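Local coordinates for integron cassette protein Vpc_cass2 (Vibrio paracholerae, PDB 3JRT) that is of unknown function but is carried on a mobile integron gene cassette and forms an all-helical, two-chain assembly that may present interaction sites, at residues E30-L35 with L183-V188; R83-L88 with V109-I114; D161-D166 with E175-V180. All coordinates share one frame; numbering follows the deposited sequence.

Contact 1. Residues E30-L35 with L183-V188; sequences EIEEIL and LLRDAV
Two helices from the ends of an all-helical chain pack here: helix 27-53, near the N terminus, and the C-terminal helix 177-188. They run roughly antiparallel, at 148° between the axes of the short segments, with a closest approach of 9.4 Å. Leu35 is the main apolar link. Its CD1 reaches the backbone of the opposite helix and sits 3.7 Å from Arg185 N. The same methyl meets Leu184 CB at 4.0 Å. Leu35 CG lies beside its own backbone N (chi1 -70°), and the branch beyond it is extended, which carries CD1 across. Val188 closes the next turn with both methyls. Its CG1 touches Glu32 CB at 4.1 Å, while CG2 lies 4.4 Å from Ile31 CG2.

The Glu32 and Arg185 side chains run alongside each other in one direction, their flat ends 13° from parallel. The charges do not meet: Glu32 OE2 stays 5.3 Å from Arg185 NE. Glu32 OE2 instead bonds Ser36 OG, one turn further on. Arg185 turns back to its own neighbour. The chain bends at chi3, and NE and NH2 grip one oxygen side-on. Asp186 OD1 is 2.8 Å from Arg185 NH2 and lies close to the guanidinium plane. Leu88 of helix 64-91 packs on Leu35. Away from this contact, Glu30 OE1 forms a salt bridge with Lys134 NZ of the second subunit.

No hydrogen bond crosses between residues 30-35 and 183-188. The helices are held here by apolar contact, and the Glu32-Arg185 pair probably adds only a weak, longer-range attraction.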
loop_
_atom_site.group_PDB
_atom_site.type_symbol
_atom_site.label_atom_id
_atom_site.label_comp_id
_atom_site.label_asym_id
_atom_site.label_seq_id
_atom_site.Cartn_x
_atom_site.Cartn_y
_atom_site.Cartn_z
ATOM N N GLU A 30 -5.509 10.941 18.738
ATOM C CA GLU A 30 -5.731 10.214 17.508
ATOM C C GLU A 30 -5.132 11.030 16.367
ATOM O O GLU A 30 -4.418 10.503 15.516
ATOM C CB GLU A 30 -7.234 9.988 17.300
ATOM C CG GLU A 30 -7.674 9.957 15.837
ATOM C CD GLU A 30 -9.186 10.042 15.681
ATOM O OE1 GLU A 30 -9.888 9.765 16.675
ATOM O OE2 GLU A 30 -9.675 10.382 14.576
ATOM N N ILE A 31 -5.414 12.329 16.385
ATOM C CA ILE A 31 -4.916 13.251 15.385
ATOM C C ILE A 31 -3.387 13.303 15.353
ATOM O O ILE A 31 -2.798 13.224 14.283
ATOM C CB ILE A 31 -5.522 14.659 15.567
ATOM C CG1 ILE A 31 -7.014 14.639 15.233
ATOM C CG2 ILE A 31 -4.829 15.676 14.670
ATOM C CD1 ILE A 31 -7.747 15.908 15.651
ATOM N N GLU A 32 -2.737 13.418 16.506
ATOM C CA GLU A 32 -1.272 13.370 16.522
ATOM C C GLU A 32 -0.780 12.072 15.891
ATOM O O GLU A 32 0.179 12.078 15.119
ATOM C CB GLU A 32 -0.712 13.503 17.939
ATOM C CG GLU A 32 0.808 13.721 18.013
ATOM C CD GLU A 32 1.621 12.430 17.906
ATOM O OE1 GLU A 32 1.069 11.337 18.169
ATOM O OE2 GLU A 32 2.824 12.506 17.564
ATOM N N GLU A 33 -1.439 10.964 16.225
ATOM C CA GLU A 33 -1.069 9.656 15.697
ATOM C C GLU A 33 -1.129 9.616 14.176
ATOM O O GLU A 33 -0.169 9.253 13.509
ATOM C CB GLU A 33 -1.991 8.575 16.250
ATOM C CG GLU A 33 -1.649 8.177 17.662
ATOM C CD GLU A 33 -2.527 7.068 18.194
ATOM O OE1 GLU A 33 -3.609 6.813 17.613
ATOM O OE2 GLU A 33 -2.127 6.454 19.202
ATOM N N ILE A 34 -2.284 9.982 13.647
ATOM C CA ILE A 34 -2.536 9.939 12.230
ATOM C C ILE A 34 -1.581 10.867 11.477
ATOM O O ILE A 34 -0.983 10.469 10.469
ATOM C CB ILE A 34 -3.976 10.293 11.946
ATOM C CG1 ILE A 34 -4.892 9.188 12.494
ATOM C CG2 ILE A 34 -4.190 10.481 10.454
ATOM C CD1 ILE A 34 -6.376 9.556 12.488
ATOM N N LEU A 35 -1.403 12.079 11.987
ATOM C CA LEU A 35 -0.482 13.016 11.361
ATOM C C LEU A 35 0.905 12.417 11.277
ATOM O O LEU A 35 1.557 12.492 10.242
ATOM C CB LEU A 35 -0.435 14.345 12.121
ATOM C CG LEU A 35 -1.682 15.233 12.028
ATOM C CD1 LEU A 35 -1.554 16.428 12.955
ATOM C CD2 LEU A 35 -1.946 15.697 10.596
ATOM N N LEU A 183 3.973 20.722 10.111
ATOM C CA LEU A 183 3.579 21.995 10.702
ATOM C C LEU A 183 2.430 21.792 11.672
ATOM O O LEU A 183 2.391 22.401 12.750
ATOM C CB LEU A 183 3.135 22.967 9.614
ATOM C CG LEU A 183 3.880 24.291 9.498
ATOM C CD1 LEU A 183 5.377 24.059 9.450
ATOM C CD2 LEU A 183 3.401 25.050 8.269
ATOM N N LEU A 184 1.488 20.940 11.278
ATOM C CA LEU A 184 0.315 20.651 12.100
ATOM C C LEU A 184 0.677 19.732 13.260
ATOM O O LEU A 184 0.341 20.016 14.407
ATOM C CB LEU A 184 -0.800 20.019 11.266
ATOM C CG LEU A 184 -1.132 20.729 9.956
ATOM C CD1 LEU A 184 -2.282 20.040 9.262
ATOM C CD2 LEU A 184 -1.478 22.170 10.218
ATOM N N ARG A 185 1.374 18.634 12.974
ATOM C CA ARG A 185 1.726 17.712 14.043
ATOM C C ARG A 185 2.397 18.458 15.200
ATOM O O ARG A 185 1.948 18.373 16.333
ATOM C CB ARG A 185 2.629 16.579 13.554
ATOM C CG ARG A 185 2.890 15.520 14.637
ATOM C CD ARG A 185 4.198 14.804 14.399
ATOM N NE ARG A 185 5.287 15.755 14.211
ATOM C CZ ARG A 185 6.505 15.418 13.802
ATOM N NH1 ARG A 185 6.785 14.148 13.546
ATOM N NH2 ARG A 185 7.442 16.348 13.649
ATOM N N ASP A 186 3.461 19.194 14.887
ATOM C CA ASP A 186 4.235 19.940 15.867
ATOM C C ASP A 186 3.391 20.929 16.665
ATOM O O ASP A 186 3.654 21.176 17.842
ATOM C CB ASP A 186 5.364 20.703 15.177
ATOM C CG ASP A 186 6.516 19.812 14.779
ATOM O OD1 ASP A 186 6.387 18.570 14.897
ATOM O OD2 ASP A 186 7.552 20.363 14.342
ATOM N N ALA A 187 2.397 21.522 16.021
ATOM C CA ALA A 187 1.515 22.433 16.725
ATOM C C ALA A 187 0.636 21.639 17.682
ATOM O O ALA A 187 0.506 21.982 18.861
ATOM C CB ALA A 187 0.666 23.220 15.743
ATOM N N VAL A 188 0.038 20.570 17.168
ATOM C CA VAL A 188 -0.825 19.711 17.968
ATOM C C VAL A 188 -0.095 19.170 19.200
ATOM O O VAL A 188 -0.702 18.964 20.249
ATOM C CB VAL A 188 -1.409 18.564 17.122
ATOM C CG1 VAL A 188 -1.931 17.440 18.010
ATOM C CG2 VAL A 188 -2.506 19.101 16.204
#

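Contact 2. Residues R83-L88 with V109-I114; sequences RKYVEL and VYNNEI
Arg83 NH1 hydrogen-bonds Asn115 OD1, just past the end of residues 109-114, and also lies against Ile114, with CG2 at 3.8 Å from NH1. The Arg83 chain folds at both chi2 and chi3. That double bend brings the guanidinium back toward the other helix, although the side chain starts out away from it. Val86 CB lies against one face of the guanidinium, off-centre toward the rim of the group. The Val86 and Ile114 side chains pass alongside, headed opposite ways. Their methyls are close, with Val86 CG2 3.4 Å from Ile114 CG2, a tighter fit than usual.

The contact joins helix 64-91 to helix 104-116 inside the all-helical fold. The segment axes come within 9.6 Å and stand 127° apart. Tyr85 extends across this crossing. Ile114 CD1 reaches the ring at Tyr85 CD2, 3.7 Å away. Asn111 backbone N lies at the edge of the ring, near its plane, 3.7 Å from Tyr85 CE2. The hydroxyl end passes Tyr110 CB, with Tyr85 OH 4.0 Å from that carbon, and is bonded to the carbonyl O of Arg107.

The Asn111 side chain lies roughly perpendicular to that of Val86. Its CG stands opposite the backbone N (chi1 -172°), and the amide reaches over the other helix, with Asn111 ND2 3.6 Å from Val86 CA. The same nitrogen is 3.7 Å from Val86 CG1. The Tyr110 ring turns off from here, and its OH is bonded to Ser174 O.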
loop_
_atom_site.group_PDB
_atom_site.type_symbol
_atom_site.label_atom_id
_atom_site.label_comp_id
_atom_site.label_asym_id
_atom_site.label_seq_id
_atom_site.Cartn_x
_atom_site.Cartn_y
_atom_site.Cartn_z
ATOM N N ARG A 83 -5.355 10.845 0.373
ATOM C CA ARG A 83 -6.782 10.849 0.674
ATOM C C ARG A 83 -7.013 10.910 2.198
ATOM O O ARG A 83 -7.873 11.645 2.675
ATOM C CB ARG A 83 -7.500 9.656 0.035
ATOM C CG ARG A 83 -7.519 9.665 -1.482
ATOM C CD ARG A 83 -7.997 11.025 -2.078
ATOM N NE ARG A 83 -9.253 11.454 -1.474
ATOM C CZ ARG A 83 -9.918 12.566 -1.781
ATOM N NH1 ARG A 83 -9.477 13.394 -2.721
ATOM N NH2 ARG A 83 -11.043 12.841 -1.143
ATOM N N LYS A 84 -6.224 10.167 2.960
ATOM C CA LYS A 84 -6.343 10.218 4.411
ATOM C C LYS A 84 -6.161 11.629 4.931
ATOM O O LYS A 84 -6.816 12.024 5.889
ATOM C CB LYS A 84 -5.358 9.268 5.098
ATOM C CG LYS A 84 -5.833 7.825 5.095
ATOM C CD LYS A 84 -5.017 6.919 6.042
ATOM C CE LYS A 84 -5.580 5.497 6.026
ATOM N NZ LYS A 84 -4.542 4.472 6.363
ATOM N N TYR A 85 -5.278 12.393 4.298
ATOM C CA TYR A 85 -5.025 13.757 4.742
ATOM C C TYR A 85 -6.278 14.587 4.540
ATOM O O TYR A 85 -6.683 15.354 5.421
ATOM C CB TYR A 85 -3.853 14.385 3.997
ATOM C CG TYR A 85 -3.748 15.892 4.197
ATOM C CD1 TYR A 85 -3.018 16.434 5.256
ATOM C CD2 TYR A 85 -4.383 16.760 3.342
ATOM C CE1 TYR A 85 -2.927 17.810 5.442
ATOM C CE2 TYR A 85 -4.303 18.143 3.516
ATOM C CZ TYR A 85 -3.574 18.660 4.561
ATOM O OH TYR A 85 -3.498 20.027 4.716
ATOM N N VAL A 86 -6.905 14.418 3.384
ATOM C CA VAL A 86 -8.159 15.104 3.124
ATOM C C VAL A 86 -9.227 14.654 4.124
ATOM O O VAL A 86 -9.899 15.483 4.727
ATOM C CB VAL A 86 -8.655 14.888 1.679
ATOM C CG1 VAL A 86 -9.986 15.619 1.453
ATOM C CG2 VAL A 86 -7.604 15.364 0.682
ATOM N N GLU A 87 -9.367 13.346 4.313
ATOM C CA GLU A 87 -10.409 12.821 5.193
ATOM C C GLU A 87 -10.240 13.321 6.622
ATOM O O GLU A 87 -11.215 13.590 7.326
ATOM C CB GLU A 87 -10.411 11.300 5.180
ATOM C CG GLU A 87 -10.832 10.678 3.877
ATOM C CD GLU A 87 -10.631 9.179 3.905
ATOM O OE1 GLU A 87 -10.113 8.690 4.933
ATOM O OE2 GLU A 87 -10.980 8.497 2.918
ATOM N N LEU A 88 -8.992 13.443 7.048
ATOM C CA LEU A 88 -8.707 14.000 8.357
ATOM C C LEU A 88 -9.187 15.457 8.405
ATOM O O LEU A 88 -9.832 15.879 9.372
ATOM C CB LEU A 88 -7.212 13.902 8.658
ATOM C CG LEU A 88 -6.786 14.260 10.074
ATOM C CD1 LEU A 88 -7.194 13.155 11.024
ATOM C CD2 LEU A 88 -5.287 14.507 10.147
ATOM N N VAL A 109 -5.031 24.742 1.210
ATOM C CA VAL A 109 -4.383 24.765 -0.095
ATOM C C VAL A 109 -3.992 23.353 -0.502
ATOM O O VAL A 109 -4.330 22.886 -1.590
ATOM C CB VAL A 109 -3.128 25.642 -0.084
ATOM C CG1 VAL A 109 -2.303 25.392 -1.337
ATOM C CG2 VAL A 109 -3.512 27.117 0.042
ATOM N N TYR A 110 -3.289 22.666 0.386
ATOM C CA TYR A 110 -2.893 21.295 0.119
ATOM C C TYR A 110 -4.112 20.384 0.042
ATOM O O TYR A 110 -4.195 19.511 -0.817
ATOM C CB TYR A 110 -1.853 20.824 1.134
ATOM C CG TYR A 110 -0.494 21.377 0.793
ATOM C CD1 TYR A 110 0.460 20.594 0.176
ATOM C CD2 TYR A 110 -0.193 22.701 1.027
ATOM C CE1 TYR A 110 1.696 21.112 -0.163
ATOM C CE2 TYR A 110 1.034 23.229 0.695
ATOM C CZ TYR A 110 1.976 22.434 0.100
ATOM O OH TYR A 110 3.198 22.973 -0.236
ATOM N N ASN A 111 -5.081 20.621 0.912
ATOM C CA ASN A 111 -6.332 19.891 0.827
ATOM C C ASN A 111 -6.938 20.030 -0.569
ATOM O O ASN A 111 -7.431 19.061 -1.149
ATOM C CB ASN A 111 -7.306 20.379 1.904
ATOM C CG ASN A 111 -8.550 19.519 1.996
ATOM O OD1 ASN A 111 -9.471 19.644 1.189
ATOM N ND2 ASN A 111 -8.580 18.640 2.973
ATOM N N ASN A 112 -6.862 21.232 -1.129
ATOM C CA ASN A 112 -7.503 21.493 -2.413
ATOM C C ASN A 112 -6.764 20.874 -3.596
ATOM O O ASN A 112 -7.379 20.325 -4.518
ATOM C CB ASN A 112 -7.687 22.988 -2.632
ATOM C CG ASN A 112 -8.776 23.289 -3.632
ATOM O OD1 ASN A 112 -9.787 22.587 -3.692
ATOM N ND2 ASN A 112 -8.578 24.332 -4.430
ATOM N N GLU A 113 -5.442 20.972 -3.568
ATOM C CA GLU A 113 -4.617 20.355 -4.591
ATOM C C GLU A 113 -4.974 18.879 -4.746
ATOM O O GLU A 113 -5.208 18.389 -5.851
ATOM C CB GLU A 113 -3.151 20.494 -4.216
ATOM C CG GLU A 113 -2.701 21.927 -4.058
ATOM C CD GLU A 113 -2.447 22.596 -5.386
ATOM O OE1 GLU A 113 -1.376 23.223 -5.520
ATOM O OE2 GLU A 113 -3.306 22.490 -6.293
ATOM N N ILE A 114 -5.033 18.176 -3.624
ATOM C CA ILE A 114 -5.372 16.761 -3.646
ATOM C C ILE A 114 -6.725 16.461 -4.292
ATOM O O ILE A 114 -6.834 15.555 -5.115
ATOM C CB ILE A 114 -5.330 16.162 -2.244
ATOM C CG1 ILE A 114 -3.878 16.092 -1.752
ATOM C CG2 ILE A 114 -5.953 14.795 -2.267
ATOM C CD1 ILE A 114 -3.733 15.980 -0.208
#

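Contact 3. Residues D161-D166 with E175-V180; sequences DWICPD and ESLVGV
Ser176 N-caps helix 177-188, and the first turn of that helix meets the C-terminal end of helix 157-163. Four backbone NH groups near this cap have acceptors. Leu177 N donates to Trp162 O at 2.8 Å, and Val178 N donates to Ile163 O at 3.0 Å. Both bonds are nearly straight at the hydrogen (164° and 157°), and each NH comes almost head-on to its carbonyl. Gly179 N donates to the cap itself, 3.1 Å from Ser176 OG. Val180 N closes the first helical bond, to Ser176 O.

The two accepting carbonyls belong to the last turn of helix 157-163. The next helix thus supplies them with donors at the point where Cys164 leaves helical geometry. Trp162 O also receives a CA-H contact from Ser176. A water joins the outer edge, donating to both Asp161 O and Glu175 O.

The serine OG stands between its own N and carbonyl carbon (chi1 79°), which turns it to Gly179 N. Pro165 lies beside the hydroxyl, its CD 3.6 Å from Ser176 OG.

Next to these bonds, Leu177 CD2 packs 3.9 Å from Ile163 CD1. The Leu177 and Ile163 side chains extend alongside each other in the same direction. Trp162 reaches the same methyl obliquely with its CZ3, and its ring also meets Tyr110 of helix 104-116. Leu42 and Thr43 of helix 27-53 pack on Val178. Beside the second hydrogen bond, Val178 CG2 lies 4.1 Å from Cys164 CB.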
loop_
_atom_site.group_PDB
_atom_site.type_symbol
_atom_site.label_atom_id
_atom_site.label_comp_id
_atom_site.label_asym_id
_atom_site.label_seq_id
_atom_site.Cartn_x
_atom_site.Cartn_y
_atom_site.Cartn_z
ATOM N N ASP A 161 8.546 15.966 -5.284
ATOM C CA ASP A 161 9.113 17.052 -4.480
ATOM C C ASP A 161 8.023 17.785 -3.723
ATOM O O ASP A 161 8.246 18.301 -2.631
ATOM C CB ASP A 161 9.891 18.037 -5.356
ATOM C CG ASP A 161 11.329 17.624 -5.548
ATOM O OD1 ASP A 161 11.728 16.582 -4.988
ATOM O OD2 ASP A 161 12.059 18.335 -6.261
ATOM N N TRP A 162 6.842 17.823 -4.322
ATOM C CA TRP A 162 5.676 18.421 -3.697
ATOM C C TRP A 162 5.196 17.595 -2.502
ATOM O O TRP A 162 4.677 18.146 -1.538
ATOM C CB TRP A 162 4.561 18.556 -4.729
ATOM C CG TRP A 162 3.296 19.164 -4.213
ATOM C CD1 TRP A 162 3.012 20.503 -4.084
ATOM C CD2 TRP A 162 2.121 18.466 -3.796
ATOM N NE1 TRP A 162 1.737 20.672 -3.601
ATOM C CE2 TRP A 162 1.168 19.439 -3.415
ATOM C CE3 TRP A 162 1.776 17.116 -3.717
ATOM C CZ2 TRP A 162 -0.106 19.101 -2.962
ATOM C CZ3 TRP A 162 0.519 16.781 -3.243
ATOM C CH2 TRP A 162 -0.408 17.770 -2.873
ATOM N N ILE A 163 5.337 16.274 -2.580
ATOM C CA ILE A 163 5.010 15.422 -1.445
ATOM C C ILE A 163 6.089 15.568 -0.383
ATOM O O ILE A 163 5.822 15.932 0.756
ATOM C CB ILE A 163 4.966 13.937 -1.829
ATOM C CG1 ILE A 163 3.857 13.654 -2.844
ATOM C CG2 ILE A 163 4.777 13.078 -0.570
ATOM C CD1 ILE A 163 2.470 13.857 -2.288
ATOM N N CYS A 164 7.321 15.283 -0.781
ATOM C CA CYS A 164 8.428 15.269 0.143
ATOM C C CYS A 164 9.752 15.419 -0.594
ATOM O O CYS A 164 10.249 14.452 -1.167
ATOM C CB CYS A 164 8.429 13.949 0.898
ATOM S SG CYS A 164 9.620 13.869 2.273
ATOM N N PRO A 165 10.345 16.624 -0.543
ATOM C CA PRO A 165 11.621 16.953 -1.191
ATOM C C PRO A 165 12.789 16.339 -0.424
ATOM O O PRO A 165 12.631 16.036 0.750
ATOM C CB PRO A 165 11.702 18.481 -1.060
ATOM C CG PRO A 165 10.514 18.913 -0.169
ATOM C CD PRO A 165 9.911 17.674 0.395
ATOM N N ASP A 166 13.938 16.163 -1.066
ATOM C CA ASP A 166 15.129 15.677 -0.370
ATOM C C ASP A 166 15.602 16.699 0.652
ATOM O O ASP A 166 15.452 17.907 0.454
ATOM C CB ASP A 166 16.261 15.390 -1.359
ATOM C CG ASP A 166 15.982 14.183 -2.232
ATOM O OD1 ASP A 166 15.088 13.385 -1.878
ATOM O OD2 ASP A 166 16.658 14.028 -3.272
ATOM N N GLU A 175 6.081 24.390 1.513
ATOM C CA GLU A 175 6.264 24.056 0.112
ATOM C C GLU A 175 6.132 22.566 -0.190
ATOM O O GLU A 175 6.358 22.147 -1.325
ATOM C CB GLU A 175 7.603 24.607 -0.390
ATOM C CG GLU A 175 7.739 26.115 -0.191
ATOM C CD GLU A 175 8.022 26.866 -1.476
ATOM O OE1 GLU A 175 8.345 26.218 -2.497
ATOM O OE2 GLU A 175 7.922 28.114 -1.463
ATOM N N SER A 176 5.766 21.771 0.815
ATOM C CA SER A 176 5.507 20.353 0.593
ATOM C C SER A 176 4.427 19.819 1.524
ATOM O O SER A 176 4.246 20.304 2.636
ATOM C CB SER A 176 6.791 19.519 0.718
ATOM O OG SER A 176 7.144 19.293 2.072
ATOM N N LEU A 177 3.708 18.813 1.047
ATOM C CA LEU A 177 2.665 18.157 1.811
ATOM C C LEU A 177 3.175 17.673 3.163
ATOM O O LEU A 177 2.560 17.920 4.186
ATOM C CB LEU A 177 2.131 16.962 1.026
ATOM C CG LEU A 177 0.935 16.237 1.638
ATOM C CD1 LEU A 177 -0.090 17.260 2.088
ATOM C CD2 LEU A 177 0.324 15.266 0.633
ATOM N N VAL A 178 4.314 17.033 3.165
ATOM C CA VAL A 178 4.850 16.477 4.367
ATOM C C VAL A 178 5.287 17.573 5.326
ATOM O O VAL A 178 5.114 17.447 6.499
ATOM C CB VAL A 178 5.992 15.511 4.065
ATOM C CG1 VAL A 178 6.893 15.415 5.195
ATOM C CG2 VAL A 178 5.472 14.186 3.741
ATOM N N GLY A 179 5.836 18.654 4.818
ATOM C CA GLY A 179 6.225 19.780 5.650
ATOM C C GLY A 179 5.015 20.417 6.309
ATOM O O GLY A 179 5.051 20.778 7.484
ATOM N N VAL A 180 3.935 20.538 5.546
ATOM C CA VAL A 180 2.692 21.083 6.059
ATOM C C VAL A 180 2.108 20.154 7.108
ATOM O O VAL A 180 1.579 20.605 8.120
ATOM C CB VAL A 180 1.673 21.329 4.922
ATOM C CG1 VAL A 180 0.279 21.494 5.469
ATOM C CG2 VAL A 180 2.083 22.563 4.111
HETATM O O HOH W 1 8.434 20.873 -2.184
#

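From the N terminus, helix 27-53 supplies the first half of contact 1, which closes only when helix 177-188 returns near the C terminus. Contacts 2 and 3 both nest inside this long loop. They follow each other in series and do not cross: contact 2 joins helix 64-91 to helix 104-116, then contact 3 closes the short loop between helices 157-163 and 177-188. Contact 3 and contact 1 thus use the start and the end of one helix. Leu88 packs on Ile34 and Leu35, tying contact 2 to contact 1. Tyr110 ties contact 2 to contact 3. Contacts 1 and 2 also touch the second subunit.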